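Local coordinates for protein YPL144W (PDB 2Z5B) that helps assemble the yeast 20S proteasome by promoting formation of the alpha-ring, acting as a heterodimer with a second chaperone subunit, and contributes to telomere length maintenance, at residues 41-46 against 105-110; 94-99 against 117-122; 24-29 against 142-147. All blocks are in the same frame, centred on the assembly; numbering follows the deposited sequence.

In the fold
Of the segments in contact, 24-29 on strand 24-31 is the first from the N terminus and meets its helical partner only near the C terminus, at 142-147, so interaction 3 closes the longest loop and encloses both other contacts. Within that loop, 41-46 meets 105-110 (interaction 1) and 94-99 meets 117-122 (interaction 2). Their segments alternate along the chain, so these two contacts cross. Both draw on helix 94-111, one turn near its start and another near its end. The three strands involved are neighbours, in the order 24-31, 41-47, 115-121, and backbone hydrogen bonds join them. Together the contacts lay helices 94-111 and 134-149 on one face of the mixed sheet.

Interaction 1. Residues 41-46 against 105-110; sequences ISLVVG and TIISER
Ile107, on the late turns of helix 94-111, spans Ile41 and Leu43, two residues of strand 41-47 that point the same way from the sheet, and touches each with a different methyl. Its CB is a fork pointing at the strand, and each branch finds its own partner. The CG2 methyl, anti to the backbone N, meets Ile41 CD1 at 3.8 Å, with the two side chains passing at a slant. The other branch leaves CB through CG1, beside the backbone N (chi1 -66°), and runs on extended, CD1 being anti to CA (chi2 169°). This reach carries Ile107 CD1 to Leu43 CD2 at 3.9 Å, where the two side chains lie roughly at right angles. Leu43 divides its own methyls in a similar fashion: while CD2 takes the helix, Leu43 CD1 turns to the next strand and packs against Val26 CG1.

No hydrogen bond crosses between the segments. The contact consists of methyl groups, and all three residues are buried. Ile107 also touches Leu145 of helix 134-149 and Cys115 of strand 115-121, so this one side chain links its helix to both helix 134-149 and the sheet. On the strand the alternation is strict: Ser42, between the two contact residues, faces the other side, and its OG is hydrogen-bonded to Gln41 OE1 of the YLR021W chain. One face of the strand thus serves the hydrophobic core and the other the heterodimer interface, an arrangement typical of a two-layer alpha/beta fold with helices on a single face of a mixed sheet.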
loop_
_atom_site.group_PDB
_atom_site.type_symbol
_atom_site.label_atom_id
_atom_site.label_comp_id
_atom_site.label_asym_id
_atom_site.label_seq_id
_atom_site.Cartn_x
_atom_site.Cartn_y
_atom_site.Cartn_z
ATOM N N ILE A 41 -11.047 -1.545 0.093
ATOM C CA ILE A 41 -10.426 -2.864 0.196
ATOM C C ILE A 41 -9.032 -2.701 -0.388
ATOM O O ILE A 41 -8.856 -2.020 -1.401
ATOM C CB ILE A 41 -11.218 -3.924 -0.608
ATOM C CG1 ILE A 41 -12.532 -4.258 0.096
ATOM C CG2 ILE A 41 -10.419 -5.213 -0.807
ATOM C CD1 ILE A 41 -13.528 -4.939 -0.808
ATOM N N SER A 42 -8.034 -3.274 0.283
ATOM C CA SER A 42 -6.706 -3.441 -0.301
ATOM C C SER A 42 -6.441 -4.932 -0.414
ATOM O O SER A 42 -6.645 -5.676 0.552
ATOM C CB SER A 42 -5.627 -2.832 0.590
ATOM O OG SER A 42 -5.770 -1.432 0.675
ATOM N N LEU A 43 -5.998 -5.374 -1.578
ATOM C CA LEU A 43 -5.686 -6.785 -1.778
ATOM C C LEU A 43 -4.283 -6.916 -2.294
ATOM O O LEU A 43 -3.900 -6.236 -3.257
ATOM C CB LEU A 43 -6.684 -7.456 -2.738
ATOM C CG LEU A 43 -6.360 -8.895 -3.167
ATOM C CD1 LEU A 43 -6.465 -9.836 -1.977
ATOM C CD2 LEU A 43 -7.284 -9.368 -4.262
ATOM N N VAL A 44 -3.489 -7.740 -1.615
ATOM C CA VAL A 44 -2.202 -8.172 -2.168
ATOM C C VAL A 44 -2.387 -9.644 -2.552
ATOM O O VAL A 44 -2.838 -10.462 -1.726
ATOM C CB VAL A 44 -1.031 -8.001 -1.172
ATOM C CG1 VAL A 44 0.295 -8.400 -1.827
ATOM C CG2 VAL A 44 -0.969 -6.549 -0.671
ATOM N N VAL A 45 -2.101 -9.972 -3.811
ATOM C CA VAL A 45 -2.329 -11.338 -4.307
ATOM C C VAL A 45 -1.182 -11.796 -5.216
ATOM O O VAL A 45 -0.613 -11.005 -5.945
ATOM C CB VAL A 45 -3.740 -11.521 -4.958
ATOM C CG1 VAL A 45 -3.951 -10.580 -6.152
ATOM C CG2 VAL A 45 -3.992 -13.014 -5.368
ATOM N N GLY A 46 -0.817 -13.068 -5.104
ATOM C CA GLY A 46 0.248 -13.641 -5.922
ATOM C C GLY A 46 0.201 -15.147 -5.838
ATOM O O GLY A 46 -0.629 -15.709 -5.126
ATOM N N THR A 105 -11.047 -3.547 -10.534
ATOM C CA THR A 105 -12.307 -3.082 -11.120
ATOM C C THR A 105 -13.475 -3.981 -10.740
ATOM O O THR A 105 -14.532 -3.495 -10.349
ATOM C CB THR A 105 -12.207 -2.951 -12.666
ATOM O OG1 THR A 105 -11.067 -2.144 -13.000
ATOM C CG2 THR A 105 -13.439 -2.214 -13.223
ATOM N N ILE A 106 -13.285 -5.293 -10.840
ATOM C CA ILE A 106 -14.347 -6.230 -10.484
ATOM C C ILE A 106 -14.652 -6.214 -8.968
ATOM O O ILE A 106 -15.827 -6.258 -8.560
ATOM C CB ILE A 106 -14.063 -7.668 -10.996
ATOM C CG1 ILE A 106 -14.107 -7.697 -12.528
ATOM C CG2 ILE A 106 -15.123 -8.649 -10.475
ATOM C CD1 ILE A 106 -13.175 -8.724 -13.158
ATOM N N ILE A 107 -13.613 -6.128 -8.139
ATOM C CA ILE A 107 -13.831 -6.030 -6.693
ATOM C C ILE A 107 -14.623 -4.767 -6.353
ATOM O O ILE A 107 -15.593 -4.829 -5.599
ATOM C CB ILE A 107 -12.519 -6.092 -5.879
ATOM C CG1 ILE A 107 -11.864 -7.467 -6.027
ATOM C CG2 ILE A 107 -12.786 -5.804 -4.399
ATOM C CD1 ILE A 107 -10.449 -7.541 -5.490
ATOM N N SER A 108 -14.219 -3.637 -6.927
ATOM C CA SER A 108 -14.890 -2.367 -6.674
ATOM C C SER A 108 -16.366 -2.423 -7.101
ATOM O O SER A 108 -17.245 -1.989 -6.357
ATOM C CB SER A 108 -14.151 -1.235 -7.375
ATOM O OG SER A 108 -14.723 0.011 -7.035
ATOM N N GLU A 109 -16.631 -2.964 -8.289
ATOM C CA GLU A 109 -18.010 -3.192 -8.736
ATOM C C GLU A 109 -18.749 -4.121 -7.778
ATOM O O GLU A 109 -19.852 -3.810 -7.317
ATOM C CB GLU A 109 -18.036 -3.756 -10.165
ATOM C CG GLU A 109 -17.732 -2.721 -11.221
ATOM C CD GLU A 109 -17.534 -3.298 -12.614
ATOM O OE1 GLU A 109 -16.559 -4.063 -12.813
ATOM O OE2 GLU A 109 -18.341 -2.949 -13.516
ATOM N N ARG A 110 -18.131 -5.254 -7.458
ATOM C CA ARG A 110 -18.793 -6.274 -6.667
ATOM C C ARG A 110 -19.231 -5.744 -5.308
ATOM O O ARG A 110 -20.317 -6.066 -4.829
ATOM C CB ARG A 110 -17.901 -7.517 -6.527
ATOM C CG ARG A 110 -18.544 -8.706 -5.814
ATOM C CD ARG A 110 -19.911 -9.092 -6.406
ATOM N NE ARG A 110 -20.524 -10.216 -5.696
ATOM C CZ ARG A 110 -21.126 -10.136 -4.509
ATOM N NH1 ARG A 110 -21.198 -8.979 -3.863
ATOM N NH2 ARG A 110 -21.650 -11.226 -3.958
#

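Interaction 2. Residues 94-99 against 117-122; sequences DRIRDM and VTWSSL
Ile96 and Trp119 mark the closest passage of the two backbones, their CA atoms 7.2 Å apart where the start of helix 94-111 lies over strand 115-121. The axes of helix segment 94-99 and strand segment 117-121 approach to 9.1 Å and run roughly against each other, at 144°. Helix 94-111 is the connection of a beta-alpha-beta crossover: it leads from strand 83-87 to the parallel strand 115-121, with strand 58-67 between them in the sheet.

Trp119 carries the strand's share. Its chi1 of -178° sets CG opposite the backbone N, and the indole stands up from the sheet, where two helix residues one turn apart take different ends of it. Ile96 CG2 approaches the five-membered ring at Trp119 CD1, 3.9 Å away, and lies almost as near to Trp119 CB. Met99 bends at both chi2 and chi3, and its CG rests 3.8 Å from Trp119 CE3 on the six-membered ring. Relative to the indole ring both approach obliquely. The other branch of Ile96 reaches further along the strand, where CD1 lies 4.2 Å from Ser121 OG.

Polar groups inside this buried patch have partners of their own. Glu125 joins two of them, hydrogen-bonding Trp119 NE1 through OE2 and Ser121 OG through OE1, while Ser121 OG is also bonded to Ser60 OG. Phe47 adds an edge-to-face contact with the indole.

On the outer side of the helix, Arg97 grips Asp94 end-on in a salt bridge, and its NE pairs with Asp90 OD1. Both terminal nitrogens converge on one oxygen: NH2 meets Asp94 OD1 nearly along its C-O axis, whereas NH1, at 2.9 Å from Asp94 OD1, comes from above the carboxylate plane.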
loop_
_atom_site.group_PDB
_atom_site.type_symbol
_atom_site.label_atom_id
_atom_site.label_comp_id
_atom_site.label_asym_id
_atom_site.label_seq_id
_atom_site.Cartn_x
_atom_site.Cartn_y
_atom_site.Cartn_z
ATOM N N ASP A 94 1.516 -6.545 -20.054
ATOM C CA ASP A 94 0.040 -6.588 -20.190
ATOM C C ASP A 94 -0.612 -7.705 -19.381
ATOM O O ASP A 94 -1.731 -7.549 -18.910
ATOM C CB ASP A 94 -0.394 -6.799 -21.655
ATOM C CG ASP A 94 0.061 -5.693 -22.593
ATOM O OD1 ASP A 94 0.621 -4.666 -22.144
ATOM O OD2 ASP A 94 -0.160 -5.861 -23.819
ATOM N N ARG A 95 0.071 -8.849 -19.273
ATOM C CA ARG A 95 -0.461 -10.035 -18.579
ATOM C C ARG A 95 -0.662 -9.760 -17.083
ATOM O O ARG A 95 -1.655 -10.185 -16.491
ATOM C CB ARG A 95 0.485 -11.232 -18.751
ATOM C CG ARG A 95 0.693 -11.685 -20.217
ATOM C CD ARG A 95 1.813 -12.722 -20.323
ATOM N NE ARG A 95 3.118 -12.119 -20.060
ATOM C CZ ARG A 95 4.284 -12.761 -20.106
ATOM N NH1 ARG A 95 4.342 -14.051 -20.411
ATOM N NH2 ARG A 95 5.402 -12.101 -19.840
ATOM N N ILE A 96 0.299 -9.059 -16.489
ATOM C CA ILE A 96 0.187 -8.593 -15.098
ATOM C C ILE A 96 -0.820 -7.443 -14.984
ATOM O O ILE A 96 -1.714 -7.511 -14.150
ATOM C CB ILE A 96 1.564 -8.196 -14.517
ATOM C CG1 ILE A 96 2.490 -9.423 -14.509
ATOM C CG2 ILE A 96 1.407 -7.618 -13.096
ATOM C CD1 ILE A 96 3.958 -9.112 -14.289
ATOM N N ARG A 97 -0.688 -6.411 -15.834
ATOM C CA ARG A 97 -1.616 -5.258 -15.819
ATOM C C ARG A 97 -3.085 -5.631 -15.961
ATOM O O ARG A 97 -3.950 -5.096 -15.225
ATOM C CB ARG A 97 -1.257 -4.216 -16.895
ATOM C CG ARG A 97 -1.720 -2.787 -16.553
ATOM C CD ARG A 97 -1.547 -1.811 -17.723
ATOM N NE ARG A 97 -0.212 -1.931 -18.312
ATOM C CZ ARG A 97 0.058 -2.526 -19.470
ATOM N NH1 ARG A 97 -0.913 -3.068 -20.206
ATOM N NH2 ARG A 97 1.312 -2.588 -19.880
ATOM N N ASP A 98 -3.378 -6.518 -16.919
ATOM C CA ASP A 98 -4.747 -7.039 -17.118
ATOM C C ASP A 98 -5.304 -7.591 -15.820
ATOM O O ASP A 98 -6.426 -7.275 -15.431
ATOM C CB ASP A 98 -4.799 -8.139 -18.199
ATOM C CG ASP A 98 -4.704 -7.580 -19.614
ATOM O OD1 ASP A 98 -4.632 -6.327 -19.775
ATOM O OD2 ASP A 98 -4.675 -8.403 -20.561
ATOM N N MET A 99 -4.512 -8.426 -15.149
ATOM C CA MET A 99 -4.972 -9.079 -13.929
ATOM C C MET A 99 -5.290 -8.074 -12.822
ATOM O O MET A 99 -6.350 -8.167 -12.197
ATOM C CB MET A 99 -3.939 -10.087 -13.423
ATOM C CG MET A 99 -4.292 -10.687 -12.071
ATOM S SD MET A 99 -5.887 -11.536 -12.099
ATOM C CE MET A 99 -5.324 -12.999 -12.937
ATOM N N VAL A 117 -5.328 -2.865 -5.469
ATOM C CA VAL A 117 -4.858 -4.231 -5.704
ATOM C C VAL A 117 -3.369 -4.256 -6.024
ATOM O O VAL A 117 -2.896 -3.527 -6.882
ATOM C CB VAL A 117 -5.645 -4.907 -6.861
ATOM C CG1 VAL A 117 -4.958 -6.155 -7.341
ATOM C CG2 VAL A 117 -7.028 -5.276 -6.399
ATOM N N THR A 118 -2.633 -5.111 -5.330
ATOM C CA THR A 118 -1.260 -5.378 -5.691
ATOM C C THR A 118 -1.142 -6.763 -6.290
ATOM O O THR A 118 -1.613 -7.720 -5.679
ATOM C CB THR A 118 -0.360 -5.371 -4.428
ATOM O OG1 THR A 118 -0.359 -4.053 -3.854
ATOM C CG2 THR A 118 1.051 -5.763 -4.784
ATOM N N TRP A 119 -0.454 -6.880 -7.431
ATOM C CA TRP A 119 -0.045 -8.186 -7.916
ATOM C C TRP A 119 1.411 -8.423 -7.503
ATOM O O TRP A 119 2.305 -7.655 -7.850
ATOM C CB TRP A 119 -0.274 -8.421 -9.433
ATOM C CG TRP A 119 0.165 -9.850 -9.761
ATOM C CD1 TRP A 119 1.398 -10.237 -10.171
ATOM C CD2 TRP A 119 -0.601 -11.060 -9.585
ATOM N NE1 TRP A 119 1.448 -11.610 -10.290
ATOM C CE2 TRP A 119 0.233 -12.137 -9.933
ATOM C CE3 TRP A 119 -1.918 -11.329 -9.168
ATOM C CZ2 TRP A 119 -0.207 -13.474 -9.907
ATOM C CZ3 TRP A 119 -2.355 -12.652 -9.135
ATOM C CH2 TRP A 119 -1.508 -13.706 -9.500
ATOM N N SER A 120 1.598 -9.457 -6.694
ATOM C CA SER A 120 2.885 -9.852 -6.141
ATOM C C SER A 120 3.432 -10.998 -6.983
ATOM O O SER A 120 2.794 -12.040 -7.088
ATOM C CB SER A 120 2.693 -10.317 -4.680
ATOM O OG SER A 120 3.860 -10.978 -4.199
ATOM N N SER A 121 4.623 -10.807 -7.549
ATOM C CA SER A 121 5.235 -11.784 -8.447
ATOM C C SER A 121 6.344 -12.567 -7.769
ATOM O O SER A 121 7.337 -11.990 -7.351
ATOM C CB SER A 121 5.814 -11.080 -9.675
ATOM O OG SER A 121 4.771 -10.538 -10.470
ATOM N N LEU A 122 6.166 -13.881 -7.665
ATOM C CA LEU A 122 7.255 -14.755 -7.247
ATOM C C LEU A 122 8.504 -14.518 -8.108
ATOM O O LEU A 122 8.398 -14.214 -9.298
ATOM C CB LEU A 122 6.839 -16.234 -7.335
ATOM C CG LEU A 122 5.833 -16.770 -6.309
ATOM C CD1 LEU A 122 5.534 -18.261 -6.539
ATOM C CD2 LEU A 122 6.300 -16.539 -4.855
#

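Interaction 3. Residues 24-29 against 142-147; sequences LDVIAT and LDLLKT
The C-terminal helix 134-149 completes the helical layer over the sheet by resting on strand 24-31, the middle member of an antiparallel run with 6-13 and 41-47. Two successive helix residues touch alternate strand residues. Leu144 extends with CG anti to the backbone N (chi1 177°), aiming its CD2 at Val26 CG1; the side chains meet tip to tip at 3.9 Å. Leu145 starts off to one side, yet its end swings closer, bringing CD2 within 4.3 Å of Ala28 CB, a looser contact than the first. Leu145 also packs on Phe111 of helix 94-111, and Val26 on Val45 of the neighbouring strand 41-47.

Ile27 and Thr29 point away from the helix, and Thr29 OG1 is hydrogen-bonded to Gln41 NE2 of the YLR021W chain. On the solvent side of the helix, Asp143 O accepts two bonds from Thr147, one from the backbone N and one from OG1 at 3.2 Å, arriving from opposite faces of the carbonyl plane.

Between the segments, by contrast, only aliphatic carbons meet. With 106 Å² buried and no hydrogen bond spanning the gap, the helix is held here by hydrophobic burial and the fit of methyl groups, without directional polar bonds to fix its setting on the strand.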
loop_
_atom_site.group_PDB
_atom_site.type_symbol
_atom_site.label_atom_id
_atom_site.label_comp_id
_atom_site.label_asym_id
_atom_site.label_seq_id
_atom_site.Cartn_x
_atom_site.Cartn_y
_atom_site.Cartn_z
ATOM N N LEU A 24 -2.776 -19.673 -4.390
ATOM C CA LEU A 24 -2.607 -18.215 -4.290
ATOM C C LEU A 24 -2.347 -17.807 -2.854
ATOM O O LEU A 24 -2.852 -18.429 -1.920
ATOM C CB LEU A 24 -3.845 -17.474 -4.834
ATOM C CG LEU A 24 -4.322 -17.853 -6.240
ATOM C CD1 LEU A 24 -5.720 -17.362 -6.484
ATOM C CD2 LEU A 24 -3.365 -17.354 -7.307
ATOM N N ASP A 25 -1.554 -16.756 -2.708
ATOM C CA ASP A 25 -1.196 -16.152 -1.436
ATOM C C ASP A 25 -1.830 -14.760 -1.379
ATOM O O ASP A 25 -1.635 -13.962 -2.289
ATOM C CB ASP A 25 0.321 -16.025 -1.401
ATOM C CG ASP A 25 0.860 -15.801 -0.011
ATOM O OD1 ASP A 25 0.135 -16.075 0.957
ATOM O OD2 ASP A 25 2.020 -15.353 0.101
ATOM N N VAL A 26 -2.570 -14.491 -0.304
ATOM C CA VAL A 26 -3.376 -13.286 -0.179
ATOM C C VAL A 26 -3.118 -12.578 1.166
ATOM O O VAL A 26 -3.031 -13.225 2.216
ATOM C CB VAL A 26 -4.889 -13.636 -0.308
ATOM C CG1 VAL A 26 -5.769 -12.447 0.064
ATOM C CG2 VAL A 26 -5.236 -14.152 -1.735
ATOM N N ILE A 27 -2.951 -11.256 1.099
ATOM C CA ILE A 27 -3.147 -10.375 2.257
ATOM C C ILE A 27 -4.239 -9.377 1.860
ATOM O O ILE A 27 -4.105 -8.687 0.854
ATOM C CB ILE A 27 -1.846 -9.600 2.599
ATOM C CG1 ILE A 27 -0.750 -10.570 3.071
ATOM C CG2 ILE A 27 -2.105 -8.463 3.641
ATOM C CD1 ILE A 27 0.630 -10.001 2.903
ATOM N N ALA A 28 -5.314 -9.295 2.644
ATOM C CA ALA A 28 -6.436 -8.411 2.333
ATOM C C ALA A 28 -6.694 -7.499 3.519
ATOM O O ALA A 28 -6.779 -7.982 4.659
ATOM C CB ALA A 28 -7.701 -9.236 2.029
ATOM N N THR A 29 -6.815 -6.199 3.261
ATOM C CA THR A 29 -7.263 -5.260 4.287
ATOM C C THR A 29 -8.701 -4.866 3.969
ATOM O O THR A 29 -9.000 -4.408 2.863
ATOM C CB THR A 29 -6.375 -4.021 4.381
ATOM O OG1 THR A 29 -5.013 -4.426 4.577
ATOM C CG2 THR A 29 -6.861 -3.093 5.532
ATOM N N LEU A 142 -12.798 -13.087 -5.402
ATOM C CA LEU A 142 -14.160 -12.633 -5.110
ATOM C C LEU A 142 -14.845 -13.479 -4.036
ATOM O O LEU A 142 -15.462 -12.950 -3.104
ATOM C CB LEU A 142 -15.004 -12.665 -6.384
ATOM C CG LEU A 142 -14.830 -11.512 -7.361
ATOM C CD1 LEU A 142 -15.893 -11.626 -8.427
ATOM C CD2 LEU A 142 -14.954 -10.172 -6.622
ATOM N N ASP A 143 -14.756 -14.796 -4.199
ATOM C CA ASP A 143 -15.256 -15.754 -3.223
ATOM C C ASP A 143 -14.718 -15.534 -1.818
ATOM O O ASP A 143 -15.474 -15.496 -0.848
ATOM C CB ASP A 143 -14.895 -17.156 -3.671
ATOM C CG ASP A 143 -16.040 -17.853 -4.299
ATOM O OD1 ASP A 143 -16.683 -17.256 -5.196
ATOM O OD2 ASP A 143 -16.317 -18.994 -3.862
ATOM N N LEU A 144 -13.403 -15.398 -1.720
ATOM C CA LEU A 144 -12.761 -15.151 -0.446
ATOM C C LEU A 144 -13.308 -13.883 0.200
ATOM O O LEU A 144 -13.704 -13.904 1.359
ATOM C CB LEU A 144 -11.242 -15.060 -0.637
ATOM C CG LEU A 144 -10.426 -14.728 0.608
ATOM C CD1 LEU A 144 -10.614 -15.815 1.678
ATOM C CD2 LEU A 144 -8.968 -14.609 0.226
ATOM N N LEU A 145 -13.332 -12.795 -0.569
ATOM C CA LEU A 145 -13.810 -11.492 -0.134
ATOM C C LEU A 145 -15.283 -11.468 0.289
ATOM O O LEU A 145 -15.622 -10.840 1.288
ATOM C CB LEU A 145 -13.547 -10.442 -1.222
ATOM C CG LEU A 145 -12.059 -10.136 -1.428
ATOM C CD1 LEU A 145 -11.833 -9.226 -2.639
ATOM C CD2 LEU A 145 -11.429 -9.538 -0.167
ATOM N N LYS A 146 -16.142 -12.138 -0.478
ATOM C CA LYS A 146 -17.537 -12.376 -0.082
ATOM C C LYS A 146 -17.626 -12.925 1.344
ATOM O O LYS A 146 -18.247 -12.323 2.222
ATOM C CB LYS A 146 -18.191 -13.371 -1.052
ATOM C CG LYS A 146 -19.644 -13.735 -0.734
ATOM C CD LYS A 146 -20.557 -12.539 -0.931
ATOM C CE LYS A 146 -21.940 -12.794 -0.348
ATOM N NZ LYS A 146 -22.722 -11.527 -0.331
ATOM N N THR A 147 -17.002 -14.078 1.554
ATOM C CA THR A 147 -16.991 -14.751 2.840
ATOM C C THR A 147 -16.455 -13.829 3.932
ATOM O O THR A 147 -17.101 -13.631 4.971
ATOM C CB THR A 147 -16.159 -16.042 2.746
ATOM O OG1 THR A 147 -16.711 -16.878 1.720
ATOM C CG2 THR A 147 -16.155 -16.807 4.069
#